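Local atomic coordinates of lipocalin AI-4 (Rhodnius prolixus, PDB entry 5H9L), a protein that probably binds leukotriene-like lipids as a secreted lipocalin, holding a hydroxylated twenty-carbon fatty acid and glutathione in this structure. Residues K16-F21 with M95-T100; S36-V41 with K120-L125; P42-K47 with N59-D64. All coordinates share one frame; numbering follows the deposited sequence.

How the interactions relate
All three contacts reach the curled antiparallel sheet of the lipocalin barrel. Along the chain, interaction 1 and interaction 2 cross, because their segments alternate. Both segments of interaction 3 fall between the halves of each. The centres of interactions 1 and 2 are about 17 Å apart, and both contacts touch the bound fatty acid. Interactions 2 and 3 are close neighbours, about 13 Å between centres, and meet where E40 packs on K61. Interactions 1 and 3 lie about 25 Å apart, on opposite sides of the chain's centre. Interactions 2 and 3 hold the polar end of the fatty acid, interaction 3 also meets glutathione, and interaction 1 touches the lipid tail.

Interaction 1. Residues K16-F21 with M95-T100; sequences KIMSGF and MAVVET. With EAH ((5S,7E,9E,11Z,14Z)-5-hydroxyicosa-7,9,11,14-tetraenoic acid), chain B.
M18 lays its side chain over residues 95-100 of strand 90-100, overlapping V97 and T100. The contact joins the loop before helix 23-26 to a strand of the lipocalin barrel. CG of M18 sits between its backbone N and carbonyl carbon. This chi1 of 65° and an extended next torsion carry SD to the methyl of T100, with M18 SD 3.8 Å from T100 CG2. The bend at the last torsion turns CE toward T100. The same sulfur is 4.2 Å from V97 CG1. One backbone hydrogen bond fixes the loop here: M18 N donates to V98 O at 2.9 Å, with an angle of 153° at the hydrogen. V98 and E99 both face L107 of strand 105-112, which makes a classic beta bulge. The bent side chain of E99 returns to the loop, where its OE2 lies 3.3 Å from M18 CB.

F21 comes back over the strand from the far end of the loop. Its side chain crosses V97 at about a right angle, and the closest pair is F21 CE1 with V97 CG2 at 3.5 Å. The ring also packs on F27 and Y102. I17 covers the start of the contact with both branches. Its CG2 rests 3.4 Å from V97 O, while its CD1 is 4.0 Å from A96 CB. K16 O accepts a hydrogen bond from NZ of K141, in helix 139-144. At the other end of the strand segment M95 reaches the fatty acid: M95 SD lies 3.5 Å from C17 of the lipid tail.

Interaction 2. Residues S36-V41 with K120-L125; sequences SRDSEV and KDNFLL. With EAH ((5S,7E,9E,11Z,14Z)-5-hydroxyicosa-7,9,11,14-tetraenoic acid), chain B.
R37 slides past N122 in the opposite direction, crosses F123 at a slant and ends in a salt-bridge network with D38 and D121. At its base, R37 N donates to F123 O at 2.9 Å, just beyond the antiparallel, non-hydrogen-bonded pair of S36 with L124. R37 CB lies 3.4 Å from N122 OD1. CG is anti to the backbone N (chi1 -176°), and the bend at chi3 swings the guanidinium in toward D121. NE donates to D38 OD1, and NH2 to D38 OD2 at 3.0 Å, a side-on grip with two nitrogens. NH2 also binds D121 OD1 at 2.9 Å, close to the guanidinium plane but above the carboxylate plane. NH1 reaches the edge of the F123 ring, 3.6 Å from CD1 of F123. A water links NH1 to D121 OD2, which also bonds Y109. With partners on NE, NH1 and NH2 close to its plane, the guanidinium is fixed in rotation.

The N122 amide joins the loop to the ligand. Its OD1 accepts from D38 N, and its ND2 donates to D38 O at 3.0 Å. S36 OG reaches the same carbonyl oxygen from the opposite face. N122 ND2 also donates to the carboxylate O1 of the fatty acid at 3.0 Å, in a nearly straight bond of 169°.

The contact lies where the loop leaves strand 30-36 of the lipocalin barrel. Strand 120-127 runs between strands 30-36 and 105-112, bonded to both, while L147 packs on R37 and F123.

Interaction 3. Residues P42-K47 with N59-D64; sequences PVRCEK and NGKNGD. With GSH (glutathione), chain C.
The touching parts, 44-47 and 59-61, run nearly antiparallel, their end-to-end directions 153° apart. They belong to the beta hairpin of strands 46-51 and 55-60 in the lipocalin barrel. E46 and N59 are the closest pair of backbones, and there the N59 amide bridges to the facing chain. N59 CG stands between its backbone N and carbonyl carbon (chi1 55°), which turns the amide toward C45 and K47. ND2 of N59 donates to C45 O at 3.0 Å. OD1 of N59 accepts from K47 N at 2.8 Å, with the donor in the carbonyl plane. One side chain thus meets both an acceptor and a donor of the facing backbone. C45 itself is tied to C155 by a disulfide.

R44 and K61 form the other half of the contact. The alkyl chain of K61 crosses over one face of the R44 guanidinium, off toward its rim, with K61 CG 3.2 Å from R44 NH2. The edge of the guanidinium is used for polar bonds. R44 NH1 forms a salt bridge with E46 OE2 at 2.7 Å, and R44 NH2 makes a second, weak bond to the same oxygen. R44 NH2 is also paired with E40. A water bound to R44 NH1 donates to N59 O, so it joins the two segments.

K61 touches both ligands. Its NZ is hydrogen-bonded to the hydroxyl O3 of the fatty acid. Its CE lies 3.5 Å from O32 of glutathione. The glutathione carboxylate rests close on the backbone, with O31 only 3.2 Å from G60 CA and accepting a hydrogen bond from K61 N at 3.0 Å.

Interaction 1. Residues K16-F21 with M95-T100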
loop_
_atom_site.group_PDB
_atom_site.type_symbol
_atom_site.label_atom_id
_atom_site.label_comp_id
_atom_site.label_asym_id
_atom_site.label_seq_id
_atom_site.Cartn_x
_atom_site.Cartn_y
_atom_site.Cartn_z
ATOM N N LYS A 16 13.624 -7.232 -5.167
ATOM C CA LYS A 16 13.620 -6.149 -4.185
ATOM C C LYS A 16 12.582 -6.334 -3.078
ATOM O O LYS A 16 12.481 -5.507 -2.167
ATOM C CB LYS A 16 13.396 -4.814 -4.893
ATOM C CG LYS A 16 14.486 -4.473 -5.893
ATOM C CD LYS A 16 14.125 -3.259 -6.728
ATOM C CE LYS A 16 15.207 -2.950 -7.746
ATOM N NZ LYS A 16 14.773 -1.897 -8.706
ATOM N N ILE A 17 11.804 -7.409 -3.150
ATOM C CA ILE A 17 10.750 -7.686 -2.172
ATOM C C ILE A 17 11.263 -8.677 -1.128
ATOM O O ILE A 17 12.027 -9.586 -1.457
ATOM C CB ILE A 17 9.479 -8.242 -2.879
ATOM C CG1 ILE A 17 8.859 -7.165 -3.772
ATOM C CG2 ILE A 17 8.453 -8.765 -1.889
ATOM C CD1 ILE A 17 7.706 -7.670 -4.616
ATOM N N MET A 18 10.864 -8.477 0.127
ATOM C CA MET A 18 11.230 -9.371 1.225
ATOM C C MET A 18 10.959 -10.832 0.913
ATOM O O MET A 18 10.027 -11.160 0.186
ATOM C CB MET A 18 10.458 -8.990 2.488
ATOM C CG MET A 18 8.948 -9.195 2.349
ATOM S SD MET A 18 7.985 -8.721 3.786
ATOM C CE MET A 18 8.598 -9.859 5.017
ATOM N N SER A 19 11.776 -11.706 1.484
ATOM C CA SER A 19 11.507 -13.133 1.417
ATOM C C SER A 19 10.519 -13.504 2.519
ATOM O O SER A 19 10.446 -12.833 3.554
ATOM C CB SER A 19 12.801 -13.945 1.550
ATOM O OG SER A 19 13.452 -13.663 2.776
ATOM N N GLY A 20 9.735 -14.547 2.273
ATOM C CA GLY A 20 8.879 -15.129 3.289
ATOM C C GLY A 20 7.708 -14.289 3.765
ATOM O O GLY A 20 7.295 -14.428 4.918
ATOM N N PHE A 21 7.174 -13.423 2.908
ATOM C CA PHE A 21 5.989 -12.655 3.272
ATOM C C PHE A 21 4.854 -13.550 3.743
ATOM O O PHE A 21 4.524 -14.543 3.092
ATOM C CB PHE A 21 5.510 -11.797 2.098
ATOM C CG PHE A 21 4.214 -11.075 2.368
ATOM C CD1 PHE A 21 4.168 -10.021 3.261
ATOM C CD2 PHE A 21 3.040 -11.456 1.724
ATOM C CE1 PHE A 21 2.969 -9.358 3.519
ATOM C CE2 PHE A 21 1.846 -10.796 1.976
ATOM C CZ PHE A 21 1.813 -9.743 2.866
ATOM N N MET A 95 -0.871 -3.881 -5.319
ATOM C CA MET A 95 0.117 -3.612 -4.286
ATOM C C MET A 95 0.996 -4.814 -3.980
ATOM O O MET A 95 0.604 -5.954 -4.213
ATOM C CB MET A 95 -0.579 -3.149 -3.004
ATOM C CG MET A 95 -1.599 -4.164 -2.474
ATOM S SD MET A 95 -1.541 -4.423 -0.708
ATOM C CE MET A 95 0.150 -4.909 -0.833
ATOM N N ALA A 96 2.191 -4.552 -3.455
ATOM C CA ALA A 96 3.043 -5.583 -2.873
ATOM C C ALA A 96 3.667 -5.041 -1.605
ATOM O O ALA A 96 4.013 -3.850 -1.528
ATOM C CB ALA A 96 4.130 -5.996 -3.861
ATOM N N VAL A 97 3.826 -5.918 -0.622
ATOM C CA VAL A 97 4.560 -5.565 0.590
ATOM C C VAL A 97 6.058 -5.746 0.362
ATOM O O VAL A 97 6.552 -6.859 0.138
ATOM C CB VAL A 97 4.094 -6.394 1.788
ATOM C CG1 VAL A 97 4.860 -5.967 3.056
ATOM C CG2 VAL A 97 2.586 -6.215 1.994
ATOM N N VAL A 98 6.791 -4.644 0.391
ATOM C CA VAL A 98 8.226 -4.685 0.160
ATOM C C VAL A 98 8.992 -5.175 1.391
ATOM O O VAL A 98 9.865 -6.038 1.290
ATOM C CB VAL A 98 8.754 -3.309 -0.252
ATOM C CG1 VAL A 98 10.261 -3.363 -0.505
ATOM C CG2 VAL A 98 8.010 -2.807 -1.491
ATOM N N GLU A 99 8.660 -4.613 2.549
ATOM C CA GLU A 99 9.260 -5.004 3.820
ATOM C C GLU A 99 8.253 -4.767 4.930
ATOM O O GLU A 99 7.545 -3.779 4.892
ATOM C CB GLU A 99 10.527 -4.191 4.098
ATOM C CG GLU A 99 11.764 -4.616 3.337
ATOM C CD GLU A 99 12.625 -5.575 4.128
ATOM O OE1 GLU A 99 13.420 -5.105 4.969
ATOM O OE2 GLU A 99 12.496 -6.797 3.920
ATOM N N THR A 100 8.188 -5.649 5.916
ATOM C CA THR A 100 7.342 -5.418 7.090
ATOM C C THR A 100 7.842 -6.228 8.269
ATOM O O THR A 100 8.433 -7.294 8.086
ATOM C CB THR A 100 5.847 -5.765 6.819
ATOM O OG1 THR A 100 5.053 -5.464 7.972
ATOM C CG2 THR A 100 5.681 -7.233 6.480
HETATM O O1 EAH B . -0.641 6.605 -3.690
HETATM C C1 EAH B . -0.659 6.095 -4.837
HETATM O O2 EAH B . -0.757 4.850 -4.964
HETATM C C2 EAH B . -0.529 6.987 -6.053
HETATM C C3 EAH B . -1.876 7.169 -6.705
HETATM C C4 EAH B . -2.796 7.800 -5.694
HETATM C C5 EAH B . -4.216 7.398 -6.010
HETATM O O3 EAH B . -5.087 8.254 -5.310
HETATM C C6 EAH B . -4.452 6.114 -5.569
HETATM C C7 EAH B . -5.400 5.434 -4.830
HETATM C C8 EAH B . -5.334 4.102 -4.654
HETATM C C9 EAH B . -6.003 3.509 -3.440
HETATM C C10 EAH B . -6.002 2.182 -3.229
HETATM C C11 EAH B . -6.454 1.678 -1.880
HETATM C C12 EAH B . -6.462 0.377 -1.518
HETATM C C13 EAH B . -6.021 -0.767 -2.408
HETATM C C14 EAH B . -4.514 -0.802 -2.557
HETATM C C15 EAH B . -3.657 -1.187 -1.581
HETATM C C16 EAH B . -4.093 -1.635 -0.201
HETATM C C17 EAH B . -2.929 -1.531 0.764
HETATM C C18 EAH B . -3.411 -1.501 2.197
HETATM C C19 EAH B . -2.974 -2.743 2.943
HETATM C C20 EAH B . -3.232 -2.560 4.427
#

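Interaction 2. Residues S36-V41 with K120-L125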
loop_
_atom_site.group_PDB
_atom_site.type_symbol
_atom_site.label_atom_id
_atom_site.label_comp_id
_atom_site.label_asym_id
_atom_site.label_seq_id
_atom_site.Cartn_x
_atom_site.Cartn_y
_atom_site.Cartn_z
ATOM N N SER A 36 4.555 8.754 2.544
ATOM C CA SER A 36 4.575 8.239 1.178
ATOM C C SER A 36 5.594 8.999 0.343
ATOM O O SER A 36 5.966 10.124 0.679
ATOM C CB SER A 36 3.182 8.327 0.550
ATOM O OG SER A 36 2.729 9.674 0.500
ATOM N N ARG A 37 6.059 8.387 -0.744
ATOM C CA ARG A 37 6.997 9.068 -1.630
ATOM C C ARG A 37 6.364 10.314 -2.259
ATOM O O ARG A 37 6.965 11.392 -2.271
ATOM C CB ARG A 37 7.474 8.121 -2.735
ATOM C CG ARG A 37 8.528 8.735 -3.648
ATOM C CD ARG A 37 8.769 7.898 -4.896
ATOM N NE ARG A 37 7.579 7.891 -5.741
ATOM C CZ ARG A 37 7.295 6.977 -6.659
ATOM N NH1 ARG A 37 8.124 5.957 -6.885
ATOM N NH2 ARG A 37 6.170 7.080 -7.352
ATOM N N ASP A 38 5.158 10.137 -2.796
ATOM C CA ASP A 38 4.404 11.212 -3.441
ATOM C C ASP A 38 3.214 11.478 -2.562
ATOM O O ASP A 38 2.647 10.539 -2.022
ATOM C CB ASP A 38 3.922 10.835 -4.842
ATOM C CG ASP A 38 5.034 10.371 -5.755
ATOM O OD1 ASP A 38 6.210 10.712 -5.519
ATOM O OD2 ASP A 38 4.715 9.660 -6.729
ATOM N N SER A 39 2.824 12.739 -2.416
ATOM C CA SER A 39 1.695 13.055 -1.555
ATOM C C SER A 39 0.824 14.150 -2.152
ATOM O O SER A 39 1.288 14.986 -2.922
ATOM C CB SER A 39 2.179 13.463 -0.158
ATOM O OG SER A 39 3.040 14.590 -0.206
ATOM N N GLU A 40 -0.448 14.120 -1.782
ATOM C CA GLU A 40 -1.408 15.122 -2.207
ATOM C C GLU A 40 -1.449 16.245 -1.193
ATOM O O GLU A 40 -0.878 16.130 -0.103
ATOM C CB GLU A 40 -2.806 14.511 -2.341
ATOM C CG GLU A 40 -2.868 13.178 -3.056
ATOM C CD GLU A 40 -4.162 12.442 -2.769
ATOM O OE1 GLU A 40 -4.799 12.744 -1.737
ATOM O OE2 GLU A 40 -4.545 11.564 -3.571
ATOM N N VAL A 41 -2.160 17.310 -1.533
ATOM C CA VAL A 41 -2.553 18.296 -0.537
ATOM C C VAL A 41 -4.071 18.417 -0.559
ATOM O O VAL A 41 -4.694 18.338 -1.624
ATOM C CB VAL A 41 -1.903 19.665 -0.777
ATOM C CG1 VAL A 41 -0.399 19.584 -0.561
ATOM C CG2 VAL A 41 -2.211 20.167 -2.169
ATOM N N LYS A 120 0.074 5.200 -12.355
ATOM C CA LYS A 120 0.429 6.066 -11.248
ATOM C C LYS A 120 0.815 5.173 -10.082
ATOM O O LYS A 120 0.031 4.316 -9.668
ATOM C CB LYS A 120 -0.719 6.996 -10.851
ATOM C CG LYS A 120 -1.162 7.942 -11.953
ATOM C CD LYS A 120 -2.026 9.096 -11.440
ATOM C CE LYS A 120 -2.588 8.842 -10.049
ATOM N NZ LYS A 120 -3.229 10.068 -9.493
ATOM N N ASP A 121 2.024 5.336 -9.565
ATOM C CA ASP A 121 2.477 4.443 -8.507
ATOM C C ASP A 121 3.018 5.229 -7.317
ATOM O O ASP A 121 3.084 6.459 -7.354
ATOM C CB ASP A 121 3.503 3.417 -9.038
ATOM C CG ASP A 121 4.819 4.030 -9.481
ATOM O OD1 ASP A 121 5.021 5.253 -9.356
ATOM O OD2 ASP A 121 5.686 3.257 -9.959
ATOM N N ASN A 122 3.385 4.521 -6.262
ATOM C CA ASN A 122 3.835 5.175 -5.033
ATOM C C ASN A 122 4.501 4.164 -4.132
ATOM O O ASN A 122 4.227 2.968 -4.243
ATOM C CB ASN A 122 2.653 5.812 -4.289
ATOM C CG ASN A 122 3.019 7.103 -3.567
ATOM O OD1 ASN A 122 4.187 7.428 -3.371
ATOM N ND2 ASN A 122 1.993 7.852 -3.163
ATOM N N PHE A 123 5.358 4.644 -3.233
ATOM C CA PHE A 123 5.791 3.833 -2.096
ATOM C C PHE A 123 5.155 4.408 -0.847
ATOM O O PHE A 123 5.114 5.622 -0.666
ATOM C CB PHE A 123 7.310 3.794 -1.976
ATOM C CG PHE A 123 7.979 2.936 -3.019
ATOM C CD1 PHE A 123 8.328 3.457 -4.247
ATOM C CD2 PHE A 123 8.269 1.609 -2.740
ATOM C CE1 PHE A 123 8.952 2.667 -5.202
ATOM C CE2 PHE A 123 8.883 0.819 -3.668
ATOM C CZ PHE A 123 9.238 1.345 -4.909
ATOM N N LEU A 124 4.657 3.515 -0.002
ATOM C CA LEU A 124 3.790 3.860 1.122
ATOM C C LEU A 124 4.373 3.289 2.389
ATOM O O LEU A 124 4.742 2.118 2.422
ATOM C CB LEU A 124 2.382 3.295 0.921
ATOM C CG LEU A 124 1.684 3.605 -0.409
ATOM C CD1 LEU A 124 0.353 2.859 -0.501
ATOM C CD2 LEU A 124 1.472 5.083 -0.577
ATOM N N LEU A 125 4.438 4.100 3.434
ATOM C CA LEU A 125 4.810 3.583 4.744
ATOM C C LEU A 125 3.585 3.545 5.654
ATOM O O LEU A 125 2.970 4.590 5.956
ATOM C CB LEU A 125 5.914 4.424 5.378
ATOM C CG LEU A 125 6.384 3.956 6.754
ATOM C CD1 LEU A 125 7.010 2.576 6.679
ATOM C CD2 LEU A 125 7.370 4.933 7.350
HETATM O O1 EAH B . -0.641 6.605 -3.690
HETATM C C1 EAH B . -0.659 6.095 -4.837
HETATM O O2 EAH B . -0.757 4.850 -4.964
HETATM C C2 EAH B . -0.529 6.987 -6.053
HETATM C C3 EAH B . -1.876 7.169 -6.705
HETATM C C4 EAH B . -2.796 7.800 -5.694
HETATM C C5 EAH B . -4.216 7.398 -6.010
HETATM O O3 EAH B . -5.087 8.254 -5.310
HETATM C C6 EAH B . -4.452 6.114 -5.569
HETATM C C7 EAH B . -5.400 5.434 -4.830
HETATM C C8 EAH B . -5.334 4.102 -4.654
HETATM C C9 EAH B . -6.003 3.509 -3.440
HETATM C C10 EAH B . -6.002 2.182 -3.229
HETATM C C11 EAH B . -6.454 1.678 -1.880
HETATM C C12 EAH B . -6.462 0.377 -1.518
HETATM C C13 EAH B . -6.021 -0.767 -2.408
HETATM C C14 EAH B . -4.514 -0.802 -2.557
HETATM C C15 EAH B . -3.657 -1.187 -1.581
HETATM C C16 EAH B . -4.093 -1.635 -0.201
HETATM C C17 EAH B . -2.929 -1.531 0.764
HETATM C C18 EAH B . -3.411 -1.501 2.197
HETATM C C19 EAH B . -2.974 -2.743 2.943
HETATM C C20 EAH B . -3.232 -2.560 4.427
HETATM O O HOH W 1 8.051 4.093 -9.141
HETATM O O HOH W 2 2.210 9.077 -7.669
#

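Interaction 3. Residues P42-K47 with N59-D64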
loop_
_atom_site.group_PDB
_atom_site.type_symbol
_atom_site.label_atom_id
_atom_site.label_comp_id
_atom_site.label_asym_id
_atom_site.label_seq_id
_atom_site.Cartn_x
_atom_site.Cartn_y
_atom_site.Cartn_z
ATOM N N PRO A 42 -4.688 18.583 0.618
ATOM C CA PRO A 42 -4.047 18.545 1.937
ATOM C C PRO A 42 -3.700 17.121 2.324
ATOM O O PRO A 42 -4.343 16.192 1.835
ATOM C CB PRO A 42 -5.128 19.112 2.854
ATOM C CG PRO A 42 -6.383 18.620 2.237
ATOM C CD PRO A 42 -6.151 18.707 0.734
ATOM N N VAL A 43 -2.702 16.932 3.173
ATOM C CA VAL A 43 -2.458 15.577 3.648
ATOM C C VAL A 43 -3.565 15.141 4.616
ATOM O O VAL A 43 -4.219 15.950 5.283
ATOM C CB VAL A 43 -1.062 15.427 4.309
ATOM C CG1 VAL A 43 0.044 15.728 3.286
ATOM C CG2 VAL A 43 -0.930 16.327 5.523
ATOM N N ARG A 44 -3.789 13.832 4.649
ATOM C CA ARG A 44 -4.859 13.228 5.427
ATOM C C ARG A 44 -4.309 12.077 6.248
ATOM O O ARG A 44 -3.154 11.670 6.072
ATOM C CB ARG A 44 -5.978 12.736 4.499
ATOM C CG ARG A 44 -6.674 13.847 3.716
ATOM C CD ARG A 44 -7.620 13.283 2.661
ATOM N NE ARG A 44 -6.863 12.603 1.609
ATOM C CZ ARG A 44 -6.843 11.287 1.413
ATOM N NH1 ARG A 44 -7.572 10.489 2.177
ATOM N NH2 ARG A 44 -6.106 10.770 0.436
ATOM N N CYS A 45 -5.131 11.534 7.134
ATOM C CA CYS A 45 -4.768 10.324 7.861
ATOM C C CYS A 45 -5.727 9.198 7.522
ATOM O O CYS A 45 -6.843 9.126 8.055
ATOM C CB CYS A 45 -4.772 10.541 9.371
ATOM S SG CYS A 45 -4.114 9.123 10.298
ATOM N N GLU A 46 -5.278 8.324 6.638
ATOM C CA GLU A 46 -6.045 7.161 6.220
ATOM C C GLU A 46 -5.734 5.973 7.104
ATOM O O GLU A 46 -4.569 5.568 7.223
ATOM C CB GLU A 46 -5.738 6.822 4.765
ATOM C CG GLU A 46 -6.209 7.872 3.781
ATOM C CD GLU A 46 -6.103 7.410 2.327
ATOM O OE1 GLU A 46 -5.293 6.508 2.013
ATOM O OE2 GLU A 46 -6.828 7.967 1.483
ATOM N N LYS A 47 -6.779 5.421 7.702
ATOM C CA LYS A 47 -6.691 4.198 8.496
ATOM C C LYS A 47 -7.269 3.045 7.700
ATOM O O LYS A 47 -8.447 3.033 7.361
ATOM C CB LYS A 47 -7.435 4.347 9.827
ATOM C CG LYS A 47 -7.397 3.078 10.685
ATOM C CD LYS A 47 -8.073 3.263 12.041
ATOM C CE LYS A 47 -9.586 3.286 11.907
ATOM N NZ LYS A 47 -10.250 3.276 13.241
ATOM N N ASN A 59 -10.831 5.174 5.075
ATOM C CA ASN A 59 -11.454 6.486 4.937
ATOM C C ASN A 59 -10.738 7.280 3.848
ATOM O O ASN A 59 -9.716 7.920 4.099
ATOM C CB ASN A 59 -11.448 7.253 6.274
ATOM C CG ASN A 59 -10.055 7.385 6.884
ATOM O OD1 ASN A 59 -9.336 6.400 7.040
ATOM N ND2 ASN A 59 -9.679 8.605 7.241
ATOM N N GLY A 60 -11.272 7.224 2.634
ATOM C CA GLY A 60 -10.651 7.858 1.484
ATOM C C GLY A 60 -10.956 9.332 1.313
ATOM O O GLY A 60 -11.622 9.941 2.149
ATOM N N LYS A 61 -10.464 9.893 0.210
ATOM C CA LYS A 61 -10.499 11.333 -0.047
ATOM C C LYS A 61 -11.881 11.942 0.122
ATOM O O LYS A 61 -12.021 13.052 0.633
ATOM C CB LYS A 61 -9.985 11.629 -1.460
ATOM C CG LYS A 61 -8.473 11.687 -1.569
ATOM C CD LYS A 61 -8.005 11.667 -3.013
ATOM C CE LYS A 61 -8.276 10.318 -3.659
ATOM N NZ LYS A 61 -7.697 10.216 -5.028
ATOM N N ASN A 62 -12.900 11.215 -0.315
ATOM C CA ASN A 62 -14.266 11.699 -0.198
ATOM C C ASN A 62 -15.205 10.536 0.088
ATOM O O ASN A 62 -16.053 10.184 -0.730
ATOM C CB ASN A 62 -14.664 12.461 -1.465
ATOM C CG ASN A 62 -15.328 13.797 -1.160
ATOM O OD1 ASN A 62 -14.661 14.764 -0.787
ATOM N ND2 ASN A 62 -16.633 13.873 -1.384
ATOM N N GLY A 63 -15.023 9.934 1.261
ATOM C CA GLY A 63 -15.890 8.866 1.723
ATOM C C GLY A 63 -15.189 7.543 1.971
ATOM O O GLY A 63 -14.048 7.334 1.543
ATOM N N ASP A 64 -15.879 6.639 2.663
ATOM C CA ASP A 64 -15.349 5.314 2.930
ATOM C C ASP A 64 -15.136 4.556 1.627
ATOM O O ASP A 64 -15.896 4.704 0.668
ATOM C CB ASP A 64 -16.280 4.526 3.852
ATOM C CG ASP A 64 -16.375 5.130 5.242
ATOM O OD1 ASP A 64 -15.327 5.250 5.913
ATOM O OD2 ASP A 64 -17.497 5.483 5.664
HETATM N N1 GSH C . -9.143 9.969 -13.002
HETATM C CA1 GSH C . -10.124 9.000 -13.299
HETATM C C1 GSH C . -11.499 9.629 -13.187
HETATM O O11 GSH C . -11.627 10.796 -12.716
HETATM O O12 GSH C . -12.520 8.982 -13.566
HETATM C CB1 GSH C . -10.041 7.821 -12.328
HETATM C CG1 GSH C . -10.159 8.313 -10.884
HETATM C CD1 GSH C . -10.090 7.157 -9.917
HETATM O OE1 GSH C . -10.230 5.999 -10.269
HETATM N N2 GSH C . -9.853 7.456 -8.522
HETATM C CA2 GSH C . -9.796 6.351 -7.586
HETATM C C2 GSH C . -10.547 6.795 -6.344
HETATM O O2 GSH C . -11.659 7.275 -6.432
HETATM C CB2 GSH C . -8.400 5.991 -7.281
HETATM S SG2 GSH C . -7.388 7.440 -7.048
HETATM N N3 GSH C . -9.946 6.655 -5.062
HETATM C CA3 GSH C . -10.688 7.082 -3.920
HETATM C C3 GSH C . -9.708 7.203 -2.783
HETATM O O31 GSH C . -10.117 7.591 -1.667
HETATM O O32 GSH C . -8.503 6.915 -2.971
HETATM O O HOH W 3 -9.179 10.727 4.302
#